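Local atomic coordinates of amide synthase (Vibrio cholerae, PDB entry 1L5A), a protein that acts as a stand-alone nonribosomal peptide synthetase condensation enzyme, an amide synthase that forms an amide bond in the biosynthesis of vibriobactin. Residues L39-L44 and Q146-G151; F52-R55 and E61-W64; Q92-S97 and K352-G357; V239-L244 and P398-Q403; Y311-I316 and Q326-S331. All coordinates share one frame; numbering follows the deposited sequence.

Contact 1. Residues L39-L44 and Q146-G151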
# COMPACT_ATOMS: atom_id res chain seq x y z
N LEU A 39 -5.18 -39.23 11.25
CA LEU A 39 -3.79 -39.43 10.88
C LEU A 39 -3.48 -38.84 9.51
O LEU A 39 -2.43 -38.21 9.32
CB LEU A 39 -3.44 -40.93 10.88
CG LEU A 39 -3.36 -41.69 12.21
CD1 LEU A 39 -2.83 -43.08 11.92
CD2 LEU A 39 -2.44 -41.00 13.19
N ARG A 40 -4.38 -39.04 8.55
CA ARG A 40 -4.21 -38.50 7.21
C ARG A 40 -4.23 -36.97 7.34
O ARG A 40 -3.38 -36.27 6.78
CB ARG A 40 -5.36 -38.96 6.32
CG ARG A 40 -5.39 -38.33 4.95
CD ARG A 40 -4.25 -38.82 4.08
NE ARG A 40 -4.35 -38.33 2.71
CZ ARG A 40 -3.35 -38.37 1.84
NH1 ARG A 40 -2.17 -38.87 2.21
NH2 ARG A 40 -3.52 -37.91 0.62
N ALA A 41 -5.23 -36.47 8.06
CA ALA A 41 -5.35 -35.04 8.29
C ALA A 41 -4.05 -34.46 8.85
O ALA A 41 -3.58 -33.44 8.35
CB ALA A 41 -6.50 -34.75 9.24
N LEU A 42 -3.47 -35.12 9.87
CA LEU A 42 -2.23 -34.60 10.45
C LEU A 42 -1.10 -34.65 9.43
O LEU A 42 -0.33 -33.71 9.32
CB LEU A 42 -1.86 -35.37 11.72
CG LEU A 42 -0.51 -35.07 12.40
CD1 LEU A 42 -0.47 -33.65 12.91
CD2 LEU A 42 -0.31 -36.01 13.55
N HIS A 43 -1.01 -35.75 8.67
CA HIS A 43 0.01 -35.91 7.63
C HIS A 43 -0.15 -34.83 6.56
O HIS A 43 0.84 -34.32 6.02
CB HIS A 43 -0.13 -37.28 6.97
CG HIS A 43 0.65 -37.41 5.70
ND1 HIS A 43 1.95 -37.86 5.67
CD2 HIS A 43 0.32 -37.12 4.42
CE1 HIS A 43 2.39 -37.84 4.43
NE2 HIS A 43 1.43 -37.40 3.64
N LEU A 44 -1.39 -34.50 6.22
CA LEU A 44 -1.63 -33.46 5.24
C LEU A 44 -1.22 -32.09 5.80
O LEU A 44 -0.48 -31.34 5.16
CB LEU A 44 -3.11 -33.43 4.83
CG LEU A 44 -3.61 -34.57 3.92
CD1 LEU A 44 -5.08 -34.37 3.63
CD2 LEU A 44 -2.81 -34.58 2.61
N GLN A 146 -12.13 -32.33 8.89
CA GLN A 146 -13.51 -32.12 8.49
C GLN A 146 -13.72 -32.44 7.02
O GLN A 146 -14.74 -33.00 6.65
CB GLN A 146 -13.91 -30.67 8.77
CG GLN A 146 -15.32 -30.28 8.34
CD GLN A 146 -16.39 -31.23 8.86
OE1 GLN A 146 -16.36 -31.66 10.01
NE2 GLN A 146 -17.35 -31.56 8.00
N SER A 147 -12.75 -32.08 6.19
CA SER A 147 -12.85 -32.34 4.77
C SER A 147 -12.85 -33.82 4.53
O SER A 147 -13.68 -34.33 3.79
CB SER A 147 -11.68 -31.71 4.00
OG SER A 147 -11.87 -30.32 3.82
N LEU A 148 -11.93 -34.53 5.18
CA LEU A 148 -11.87 -35.96 4.97
C LEU A 148 -13.14 -36.64 5.44
O LEU A 148 -13.67 -37.52 4.77
CB LEU A 148 -10.66 -36.54 5.68
CG LEU A 148 -9.36 -36.11 5.00
CD1 LEU A 148 -8.13 -36.26 5.94
CD2 LEU A 148 -9.20 -36.91 3.71
N LEU A 149 -13.65 -36.21 6.59
CA LEU A 149 -14.84 -36.81 7.15
C LEU A 149 -16.07 -36.54 6.30
O LEU A 149 -16.89 -37.43 6.09
CB LEU A 149 -15.07 -36.27 8.56
CG LEU A 149 -16.09 -36.98 9.47
CD1 LEU A 149 -15.56 -38.36 9.88
CD2 LEU A 149 -16.33 -36.11 10.71
N SER A 150 -16.20 -35.32 5.79
CA SER A 150 -17.36 -34.96 4.99
C SER A 150 -17.17 -35.22 3.50
O SER A 150 -18.04 -34.90 2.69
CB SER A 150 -17.71 -33.49 5.18
OG SER A 150 -16.79 -32.66 4.50
N GLY A 151 -16.02 -35.80 3.15
CA GLY A 151 -15.74 -36.10 1.76
C GLY A 151 -15.72 -34.92 0.81
O GLY A 151 -16.05 -35.06 -0.37
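Leu148 reaches across from helix 131-150 and sets one methyl, CD1, against the flank of helix 35-47, where Arg40, Ala41 and Leu44 receive it. The close part of the contact is gathered on this single carbon. CD1 lies 3.6 Å from CG of Arg40 and 3.6 Å from the backbone N of Ala41, and it stands 4.0 Å from CB of Ala41. CD1 of Leu44, one turn further on from Arg40, completes the seat at 4.3 Å from the same methyl. Alanine suits the middle position because its short side chain lets the leucine come up to the helix backbone, the CA atoms of Ala41 and Leu148 being 7.4 Å apart. The side chain of Arg40 crosses that of Leu148 at about a right angle and meets it with CB and CG.

Beyond CG the contact turns loose and polar. The Arg40 chain bends at chi2 (70°) and leaves Leu148 for the exposed surface; its guanidinium folds forward along its own helix, with CD2 of Leu44 against one face. An arginine fits such a rim: methylenes for the leucine, charge for the solvent. Past Leu148, Gly151, with a positive phi easy for glycine, has left helical geometry in a Schellman motif.

The axes of the two short segments approach to 9.9 Å and run at 139°, closer to antiparallel than to perpendicular. Further back along helix 131-150, His144 meets Ala41 and Leu44, while Phe137 and Leu141 take Leu42, which also packs on Val110 of sheet strand 107-114.

Contact 2. Residues F52-R55 and E61-W64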
# COMPACT_ATOMS: atom_id res chain seq x y z
N PHE A 52 8.68 -26.63 8.88
CA PHE A 52 8.91 -27.82 9.70
C PHE A 52 9.98 -28.72 9.06
O PHE A 52 10.36 -29.72 9.65
CB PHE A 52 7.63 -28.64 9.86
CG PHE A 52 6.66 -28.08 10.85
CD1 PHE A 52 5.50 -28.79 11.16
CD2 PHE A 52 6.86 -26.84 11.43
CE1 PHE A 52 4.55 -28.27 12.03
CE2 PHE A 52 5.91 -26.30 12.30
CZ PHE A 52 4.76 -27.02 12.59
N ARG A 53 10.44 -28.38 7.86
CA ARG A 53 11.47 -29.19 7.20
C ARG A 53 12.83 -28.50 7.30
O ARG A 53 13.83 -28.95 6.75
CB ARG A 53 11.14 -29.42 5.71
CG ARG A 53 9.94 -30.35 5.45
CD ARG A 53 9.74 -30.64 3.95
NE ARG A 53 9.33 -29.45 3.18
CZ ARG A 53 10.12 -28.76 2.38
NH1 ARG A 53 11.40 -29.12 2.22
NH2 ARG A 53 9.64 -27.70 1.73
N ALA A 54 12.85 -27.39 8.02
CA ALA A 54 14.06 -26.63 8.21
C ALA A 54 15.08 -27.40 9.05
O ALA A 54 14.72 -28.18 9.93
CB ALA A 54 13.75 -25.32 8.90
N ARG A 55 16.35 -27.17 8.75
CA ARG A 55 17.47 -27.77 9.47
C ARG A 55 18.62 -26.77 9.45
O ARG A 55 18.73 -25.94 8.53
CB ARG A 55 17.89 -29.09 8.81
CG ARG A 55 16.83 -30.15 8.97
CD ARG A 55 17.37 -31.53 8.86
NE ARG A 55 16.34 -32.53 9.16
CZ ARG A 55 16.56 -33.84 9.14
NH1 ARG A 55 17.77 -34.30 8.84
NH2 ARG A 55 15.56 -34.68 9.40
N GLU A 61 23.67 -22.16 9.03
CA GLU A 61 23.09 -22.07 7.70
C GLU A 61 21.82 -22.90 7.65
O GLU A 61 21.84 -24.10 7.94
CB GLU A 61 24.04 -22.57 6.62
CG GLU A 61 23.30 -22.95 5.34
CD GLU A 61 24.18 -22.96 4.11
OE1 GLU A 61 24.59 -21.86 3.65
OE2 GLU A 61 24.45 -24.06 3.60
N LEU A 62 20.71 -22.26 7.30
CA LEU A 62 19.44 -22.93 7.21
C LEU A 62 19.36 -23.57 5.83
O LEU A 62 19.66 -22.94 4.82
CB LEU A 62 18.31 -21.94 7.42
CG LEU A 62 16.86 -22.43 7.43
CD1 LEU A 62 15.95 -21.38 8.05
CD2 LEU A 62 16.41 -22.74 6.02
N TYR A 63 18.99 -24.85 5.81
CA TYR A 63 18.85 -25.59 4.56
C TYR A 63 17.60 -26.49 4.71
O TYR A 63 17.10 -26.68 5.84
CB TYR A 63 20.14 -26.40 4.29
CG TYR A 63 20.37 -27.55 5.24
CD1 TYR A 63 19.89 -28.82 4.94
CD2 TYR A 63 21.05 -27.37 6.44
CE1 TYR A 63 20.09 -29.90 5.82
CE2 TYR A 63 21.26 -28.43 7.32
CZ TYR A 63 20.77 -29.70 7.01
OH TYR A 63 20.95 -30.76 7.87
N TRP A 64 17.10 -27.03 3.60
CA TRP A 64 15.87 -27.82 3.63
C TRP A 64 15.87 -29.34 3.44
O TRP A 64 16.34 -29.87 2.43
CB TRP A 64 14.89 -27.22 2.62
CG TRP A 64 14.87 -25.75 2.66
CD1 TRP A 64 15.72 -24.91 1.99
CD2 TRP A 64 14.04 -24.91 3.47
NE1 TRP A 64 15.46 -23.60 2.35
CE2 TRP A 64 14.43 -23.58 3.25
CE3 TRP A 64 12.99 -25.17 4.37
CZ2 TRP A 64 13.82 -22.49 3.90
CZ3 TRP A 64 12.38 -24.08 5.01
CH2 TRP A 64 12.80 -22.76 4.77
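Arg55 and Tyr63 face each other across a pair of antiparallel strands, and the arginine lays its CB over one face of the phenol ring. That carbon sits 3.8 Å from the centre of the Tyr63 ring, 26° off the normal, a CH-pi contact shifted toward the CZ rim. With chi1 at 69°, Tyr63 has CG between its backbone N and carbonyl carbon, which swings the ring over the partner strand. Arg55 then runs out extended, its CD passing 3.8 Å from the Tyr63 OH, and its guanidinium plane stands 76° from the ring. Long and amphipathic, each side chain can give its apolar part to the other; the hydroxyl of Tyr63 goes on to hydrogen-bond Asp102.

The frame is a beta hairpin of strands 54-56 and 62-64. Arg55 and Tyr63 form a hydrogen-bonded pair, with Arg55 N to Tyr63 O at 3.0 Å and the straighter Tyr63 N to Arg55 O at 2.9 Å. Ala54 and Trp64 are the adjoining non-hydrogen-bonded pair, and their side chains emerge on the other face.

There the small Ala54 CB approaches Trp64 CZ3 at 4.3 Å, while CD2 of Leu62, two residues along the same strand, lies over one face of the indole, toward its rim. Arg53 crosses Trp64 at about a right angle, its NH1 4.0 Å from the Trp64 CB; this guanidinium also hydrogen-bonds His65 O and forms a salt bridge with Asp50.

Contact 3. Residues Q92-S97 and K352-G357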
# COMPACT_ATOMS: atom_id res chain seq x y z
N GLN A 92 9.43 -38.04 27.30
CA GLN A 92 10.71 -38.40 26.74
C GLN A 92 11.12 -37.35 25.71
O GLN A 92 12.25 -36.87 25.72
CB GLN A 92 10.64 -39.79 26.09
CG GLN A 92 11.92 -40.23 25.42
CD GLN A 92 13.10 -40.24 26.38
OE1 GLN A 92 13.08 -40.96 27.38
NE2 GLN A 92 14.12 -39.45 26.08
N ASP A 93 10.20 -36.98 24.83
CA ASP A 93 10.54 -35.99 23.82
C ASP A 93 10.82 -34.62 24.45
O ASP A 93 11.73 -33.91 24.02
CB ASP A 93 9.44 -35.89 22.77
CG ASP A 93 9.72 -34.82 21.73
OD1 ASP A 93 9.17 -33.71 21.87
OD2 ASP A 93 10.49 -35.09 20.78
N LEU A 94 10.05 -34.26 25.46
CA LEU A 94 10.28 -32.99 26.15
C LEU A 94 11.68 -33.00 26.77
O LEU A 94 12.36 -31.98 26.80
CB LEU A 94 9.25 -32.78 27.24
CG LEU A 94 7.89 -32.36 26.70
CD1 LEU A 94 6.89 -32.23 27.84
CD2 LEU A 94 8.04 -31.03 25.96
N GLN A 95 12.12 -34.15 27.26
CA GLN A 95 13.43 -34.25 27.86
C GLN A 95 14.51 -34.59 26.85
O GLN A 95 15.64 -34.88 27.24
CB GLN A 95 13.44 -35.31 28.96
CG GLN A 95 12.83 -34.89 30.29
CD GLN A 95 12.93 -35.98 31.35
OE1 GLN A 95 13.91 -36.73 31.39
NE2 GLN A 95 11.92 -36.06 32.23
N ARG A 96 14.20 -34.57 25.56
CA ARG A 96 15.24 -34.93 24.60
C ARG A 96 16.35 -33.88 24.60
O ARG A 96 16.15 -32.75 25.07
CB ARG A 96 14.66 -35.10 23.19
CG ARG A 96 14.75 -33.87 22.30
CD ARG A 96 13.80 -32.79 22.75
NE ARG A 96 13.84 -31.63 21.87
CZ ARG A 96 12.99 -30.61 21.94
NH1 ARG A 96 12.02 -30.63 22.84
NH2 ARG A 96 13.13 -29.58 21.12
N SER A 97 17.52 -34.28 24.10
CA SER A 97 18.71 -33.41 24.03
C SER A 97 18.42 -32.10 23.30
O SER A 97 19.10 -31.08 23.51
CB SER A 97 19.85 -34.15 23.31
OG SER A 97 19.56 -34.35 21.94
N LYS A 352 -3.47 -28.72 25.87
CA LYS A 352 -2.58 -28.50 27.00
C LYS A 352 -1.20 -28.03 26.52
O LYS A 352 -0.54 -28.70 25.71
CB LYS A 352 -2.46 -29.77 27.84
CG LYS A 352 -1.93 -29.54 29.27
CD LYS A 352 -1.62 -30.87 30.03
CE LYS A 352 -0.96 -30.65 31.41
NZ LYS A 352 -0.12 -31.82 31.78
N VAL A 353 -0.80 -26.85 27.00
CA VAL A 353 0.49 -26.27 26.67
C VAL A 353 1.54 -26.98 27.53
O VAL A 353 1.53 -26.84 28.74
CB VAL A 353 0.51 -24.75 26.99
CG1 VAL A 353 1.88 -24.17 26.72
CG2 VAL A 353 -0.55 -24.02 26.15
N LEU A 354 2.41 -27.76 26.90
CA LEU A 354 3.43 -28.53 27.61
C LEU A 354 4.76 -27.83 27.68
O LEU A 354 5.59 -28.16 28.54
CB LEU A 354 3.64 -29.88 26.93
CG LEU A 354 2.43 -30.80 26.89
CD1 LEU A 354 2.78 -32.07 26.12
CD2 LEU A 354 2.01 -31.12 28.31
N ALA A 355 4.96 -26.88 26.77
CA ALA A 355 6.18 -26.09 26.72
C ALA A 355 5.90 -24.82 25.91
O ALA A 355 5.12 -24.86 24.94
CB ALA A 355 7.30 -26.89 26.06
N SER A 356 6.51 -23.71 26.31
CA SER A 356 6.31 -22.46 25.58
C SER A 356 7.34 -21.39 25.84
O SER A 356 7.01 -20.23 26.05
CB SER A 356 4.93 -21.88 25.85
OG SER A 356 4.75 -21.68 27.23
N GLY A 357 8.61 -21.79 25.82
CA GLY A 357 9.66 -20.83 26.03
C GLY A 357 10.06 -20.70 27.48
O GLY A 357 9.82 -21.60 28.29
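Leu354 and Ala355 are consecutive residues of a strand, yet both point toward the same leucine, Leu94, because a classic beta bulge sets them together opposite Ala24 of strand 22-30. The bulge shows in the backbone of Leu354, whose psi of -21° is close to helical, before Ala355 returns to an extended form. Side chains that would otherwise emerge on opposite faces are thereby brought to one.

Leu94 divides its two methyls between them. CD1 lies 4.1 Å from CB of Leu354, and CD2 lies 4.2 Å from CB of Ala355. The two leucine side chains cross at about a right angle, and it is the CB of Leu354 that Leu94 meets. A branched leucine suits this place, since one residue can serve two neighbours, and the compact alanine brings the strand within range of the second methyl.

Leu94 ends helix 82-94; at Gln95 the chain leaves the helix. Asp93, just before it, is buried and turned to the sheet, where its carboxylate forms a salt bridge with Arg123 and a hydrogen bond with Tyr121. Tyr121 also touches both Leu94 and Leu354, and Trp87 and Ile90 of the same helix cover the latter.

Helix 82-94 thus packs on a mixed sheet whose outermost strand, 348-356, comes from much later in the chain. This strand, lent by the C-terminal half to the N-terminal sheet, is a feature of the condensation-domain fold, related to the CoA-dependent acyltransferases.

Contact 4. Residues V239-L244 and P398-Q403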
# COMPACT_ATOMS: atom_id res chain seq x y z
N VAL A 239 -5.15 -4.46 26.99
CA VAL A 239 -3.79 -3.95 27.02
C VAL A 239 -3.80 -2.54 27.58
O VAL A 239 -2.90 -2.17 28.35
CB VAL A 239 -3.16 -3.93 25.61
CG1 VAL A 239 -1.82 -3.19 25.63
CG2 VAL A 239 -2.94 -5.37 25.14
N ALA A 240 -4.83 -1.78 27.21
CA ALA A 240 -5.00 -0.41 27.68
C ALA A 240 -5.31 -0.45 29.17
O ALA A 240 -4.63 0.22 29.96
CB ALA A 240 -6.14 0.27 26.92
N LEU A 241 -6.32 -1.23 29.54
CA LEU A 241 -6.72 -1.39 30.94
C LEU A 241 -5.53 -1.87 31.77
O LEU A 241 -5.29 -1.38 32.86
CB LEU A 241 -7.86 -2.40 31.09
CG LEU A 241 -9.26 -1.90 30.75
CD1 LEU A 241 -10.25 -3.05 30.83
CD2 LEU A 241 -9.66 -0.78 31.72
N CYS A 242 -4.77 -2.82 31.24
CA CYS A 242 -3.62 -3.32 31.96
C CYS A 242 -2.62 -2.19 32.19
O CYS A 242 -2.03 -2.10 33.26
CB CYS A 242 -2.95 -4.45 31.18
SG CYS A 242 -1.40 -5.00 31.92
N ALA A 243 -2.44 -1.33 31.20
CA ALA A 243 -1.50 -0.22 31.37
C ALA A 243 -2.03 0.78 32.40
O ALA A 243 -1.25 1.36 33.16
CB ALA A 243 -1.26 0.48 30.05
N LEU A 244 -3.34 0.99 32.42
CA LEU A 244 -3.95 1.90 33.38
C LEU A 244 -3.62 1.37 34.78
O LEU A 244 -3.17 2.10 35.66
CB LEU A 244 -5.47 1.95 33.20
CG LEU A 244 -6.25 2.88 34.14
CD1 LEU A 244 -5.68 4.30 34.06
CD2 LEU A 244 -7.73 2.87 33.78
N PRO A 398 -6.40 -8.54 40.30
CA PRO A 398 -7.79 -9.00 40.38
C PRO A 398 -8.72 -7.97 41.01
O PRO A 398 -9.86 -7.78 40.57
CB PRO A 398 -7.69 -10.27 41.20
CG PRO A 398 -6.37 -10.84 40.75
CD PRO A 398 -5.48 -9.59 40.76
N ARG A 399 -8.23 -7.30 42.05
CA ARG A 399 -9.01 -6.29 42.74
C ARG A 399 -9.32 -5.17 41.74
O ARG A 399 -10.45 -4.65 41.70
CB ARG A 399 -8.23 -5.74 43.95
N PHE A 400 -8.32 -4.82 40.94
CA PHE A 400 -8.47 -3.78 39.92
C PHE A 400 -9.72 -4.02 39.09
O PHE A 400 -10.46 -3.08 38.80
CB PHE A 400 -7.25 -3.74 39.00
CG PHE A 400 -7.38 -2.75 37.87
CD1 PHE A 400 -7.01 -1.42 38.04
CD2 PHE A 400 -7.90 -3.15 36.63
CE1 PHE A 400 -7.15 -0.50 37.00
CE2 PHE A 400 -8.05 -2.24 35.59
CZ PHE A 400 -7.67 -0.91 35.77
N PHE A 401 -9.96 -5.27 38.71
CA PHE A 401 -11.12 -5.60 37.91
C PHE A 401 -12.39 -5.55 38.75
O PHE A 401 -13.47 -5.21 38.25
CB PHE A 401 -10.96 -6.98 37.26
CG PHE A 401 -9.98 -7.00 36.12
CD1 PHE A 401 -8.80 -7.73 36.21
CD2 PHE A 401 -10.22 -6.24 34.97
CE1 PHE A 401 -7.86 -7.70 35.18
CE2 PHE A 401 -9.29 -6.21 33.93
CZ PHE A 401 -8.11 -6.94 34.04
N GLU A 402 -12.27 -5.90 40.02
CA GLU A 402 -13.42 -5.88 40.92
C GLU A 402 -13.92 -4.44 41.07
O GLU A 402 -15.13 -4.20 41.13
CB GLU A 402 -13.03 -6.45 42.28
CG GLU A 402 -13.06 -7.96 42.35
CD GLU A 402 -12.40 -8.49 43.61
OE1 GLU A 402 -12.38 -7.75 44.62
OE2 GLU A 402 -11.91 -9.64 43.60
N GLN A 403 -12.98 -3.49 41.13
CA GLN A 403 -13.31 -2.08 41.25
C GLN A 403 -14.02 -1.57 40.01
O GLN A 403 -15.13 -1.06 40.09
CB GLN A 403 -12.05 -1.24 41.43
CG GLN A 403 -11.59 -1.05 42.85
CD GLN A 403 -10.40 -0.11 42.92
OE1 GLN A 403 -10.39 0.93 42.24
NE2 GLN A 403 -9.41 -0.46 43.73
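Phe400 of helix 387-409 packs against Leu241 and Leu244 of helix 234-249, a buried helix-to-helix contact in the C-terminal lobe of the acyltransferase-like condensation fold. From CB, which points toward the partner helix, the side chain sets out with CG anti to the backbone N (chi1 176°), and this carries the ring straight across the gap between the helices. CD2, the first ring carbon on one side, lies over one face of its neighbour Phe401, 4.2 Å above that plane and offset toward the rim. CE2 of Phe400, the next carbon, is 4.0 Å from the backbone O of Leu241 and 4.4 Å from CD2 of Leu241.

A long flat phenylalanine fits here because it spans helices whose nearest CA atoms, those of Leu241 and Phe401, are 9.3 Å apart, while the two leucines, one turn apart on helix 234-249, give it an apolar seat. Tyr245 adds an edge-to-face ring contact, and Tyr294 of helix 291-307 also packs on Leu244. Pro398 lacks an N-H, in keeping with the kink in helix 387-409 at that residue.

At the tip, CZ of Phe400 stands 3.8 Å from the backbone O of Leu241. CD2 of Leu244 meets CZ of Phe400 from the ring edge, near the ring plane, at 4.3 Å.

Contact 5. Residues Y311-I316 and Q326-S331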
# COMPACT_ATOMS: atom_id res chain seq x y z
N TYR A 311 9.16 -3.93 11.92
CA TYR A 311 10.58 -3.59 12.14
C TYR A 311 10.99 -4.41 13.37
O TYR A 311 10.42 -4.30 14.45
CB TYR A 311 10.73 -2.08 12.39
CG TYR A 311 12.14 -1.53 12.15
CD1 TYR A 311 12.64 -1.36 10.86
CD2 TYR A 311 12.96 -1.19 13.23
CE1 TYR A 311 13.93 -0.88 10.65
CE2 TYR A 311 14.24 -0.71 13.03
CZ TYR A 311 14.73 -0.56 11.75
OH TYR A 311 16.03 -0.10 11.58
N ARG A 312 11.97 -5.28 13.19
CA ARG A 312 12.44 -6.15 14.26
C ARG A 312 13.03 -5.44 15.48
O ARG A 312 13.89 -4.55 15.37
CB ARG A 312 13.45 -7.14 13.69
CG ARG A 312 12.82 -8.24 12.84
CD ARG A 312 12.65 -9.45 13.71
NE ARG A 312 11.27 -9.83 13.94
CZ ARG A 312 10.82 -10.34 15.08
NH1 ARG A 312 11.66 -10.52 16.10
NH2 ARG A 312 9.55 -10.68 15.21
N ILE A 313 12.58 -5.85 16.66
CA ILE A 313 13.07 -5.28 17.90
C ILE A 313 14.57 -5.53 18.01
O ILE A 313 15.30 -4.72 18.58
CB ILE A 313 12.34 -5.89 19.13
CG1 ILE A 313 12.76 -5.16 20.41
CG2 ILE A 313 12.65 -7.38 19.24
CD1 ILE A 313 12.14 -3.79 20.57
N GLU A 314 15.04 -6.64 17.46
CA GLU A 314 16.47 -6.94 17.50
C GLU A 314 17.18 -5.84 16.76
O GLU A 314 18.27 -5.41 17.15
CB GLU A 314 16.79 -8.28 16.84
CG GLU A 314 16.23 -9.52 17.55
CD GLU A 314 14.76 -9.77 17.26
OE1 GLU A 314 14.22 -9.10 16.35
OE2 GLU A 314 14.15 -10.64 17.92
N GLN A 315 16.55 -5.39 15.67
CA GLN A 315 17.10 -4.33 14.83
C GLN A 315 17.09 -3.04 15.64
O GLN A 315 18.07 -2.29 15.65
CB GLN A 315 16.27 -4.15 13.55
CG GLN A 315 16.84 -3.11 12.60
CD GLN A 315 18.23 -3.49 12.16
OE1 GLN A 315 18.43 -4.57 11.60
NE2 GLN A 315 19.20 -2.63 12.42
N ILE A 316 15.98 -2.77 16.32
CA ILE A 316 15.87 -1.59 17.16
C ILE A 316 17.03 -1.65 18.17
O ILE A 316 17.75 -0.67 18.34
CB ILE A 316 14.53 -1.54 17.94
CG1 ILE A 316 13.36 -1.39 16.96
CG2 ILE A 316 14.54 -0.36 18.89
CD1 ILE A 316 12.01 -1.18 17.64
N GLN A 326 24.02 -7.76 24.37
CA GLN A 326 22.92 -7.16 25.11
C GLN A 326 21.55 -7.38 24.49
O GLN A 326 21.43 -7.73 23.32
CB GLN A 326 23.15 -5.66 25.27
CG GLN A 326 24.37 -5.33 26.11
CD GLN A 326 24.69 -3.86 26.08
OE1 GLN A 326 24.96 -3.29 25.03
NE2 GLN A 326 24.66 -3.23 27.25
N SER A 327 20.52 -7.18 25.30
CA SER A 327 19.13 -7.34 24.87
C SER A 327 18.24 -6.56 25.84
O SER A 327 18.67 -6.23 26.95
CB SER A 327 18.72 -8.81 24.88
OG SER A 327 18.90 -9.38 26.18
N TYR A 328 17.02 -6.24 25.44
CA TYR A 328 16.12 -5.53 26.32
C TYR A 328 15.41 -6.48 27.27
O TYR A 328 15.12 -7.65 26.92
CB TYR A 328 15.04 -4.80 25.53
CG TYR A 328 15.53 -3.64 24.69
CD1 TYR A 328 15.17 -3.53 23.35
CD2 TYR A 328 16.29 -2.62 25.26
CE1 TYR A 328 15.54 -2.43 22.60
CE2 TYR A 328 16.66 -1.52 24.52
CZ TYR A 328 16.29 -1.43 23.19
OH TYR A 328 16.64 -0.32 22.47
N PHE A 329 15.12 -5.98 28.47
CA PHE A 329 14.39 -6.76 29.45
C PHE A 329 12.94 -6.50 29.12
O PHE A 329 12.37 -5.48 29.52
CB PHE A 329 14.72 -6.27 30.86
CG PHE A 329 14.09 -7.06 31.95
CD1 PHE A 329 14.33 -8.42 32.06
CD2 PHE A 329 13.27 -6.45 32.90
CE1 PHE A 329 13.78 -9.18 33.11
CE2 PHE A 329 12.71 -7.19 33.96
CZ PHE A 329 12.97 -8.56 34.06
N MET A 330 12.31 -7.40 28.37
CA MET A 330 10.92 -7.17 27.98
C MET A 330 9.92 -7.45 29.09
O MET A 330 9.14 -8.38 29.01
CB MET A 330 10.59 -7.97 26.72
CG MET A 330 11.39 -7.45 25.53
SD MET A 330 11.58 -8.60 24.16
CE MET A 330 13.15 -8.03 23.40
N SER A 331 9.96 -6.62 30.12
CA SER A 331 9.04 -6.78 31.24
C SER A 331 8.69 -5.42 31.83
O SER A 331 9.51 -4.53 31.85
CB SER A 331 9.68 -7.65 32.32
OG SER A 331 8.74 -7.92 33.35
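Ile313 holds CG1 on the side away from its backbone N (chi1 -174°), which sends CG1 and CD1 out to Tyr328 and Met330; Tyr328 answers with CG opposite its carbonyl carbon (chi1 -68°), turning its ring back to the helix. CD1 of Ile313 comes within 4.1 Å of the Tyr328 CD1, approaching the ring obliquely. Ile316, one turn further on, reaches the same ring at its edge, near the plane, its CG2 lying 4.2 Å from the Tyr328 OH. Beside them, Met330 extends beyond CG and slides past Ile313 in the opposite direction, ending with CE 4.2 Å from CG1 of Ile313.

Branched isoleucines suit this buried face of the helix: Ile313 offers CG1 and CD1, Ile316 its CG2, and the flexible methionine fits itself alongside. Trp257 of strand 255-260 packs on both Ile313 and Met330. On another side of the helix, Arg312, at the N-cap position, forms a salt bridge from NH1 to OE1 of Glu314 at 2.9 Å, which accepts through its syn lone pair.

Glu317 accepts a hydrogen bond from the backbone N of Tyr328. Helix 313-319 is thus joined to the loop that leads to strand 333-337, and that loop bends at Met330 in an inverse gamma turn.

How the contacts relate
From the N terminus, contact 1 opens in helix 35-47, and the short hairpin of contact 2 follows and closes within its span. Contact 3 opens next, at the end of helix 82-94, before contact 1 closes at residues 146-151, so these two cross. Contact 4 begins in helix 234-249, still inside the long loop of contact 3. Contact 5 then closes locally within both open loops, joining helix 313-319 to the loop before strand 333-337. Strand 348-356 completes contact 3, tying the later chain to the N-terminal sheet; helix 387-409 completes contact 4, which joins two helices of the C-terminal part and crosses contact 3. Contacts 1 and 4, centres 43 Å apart, lie on opposite sides of the chain's centre.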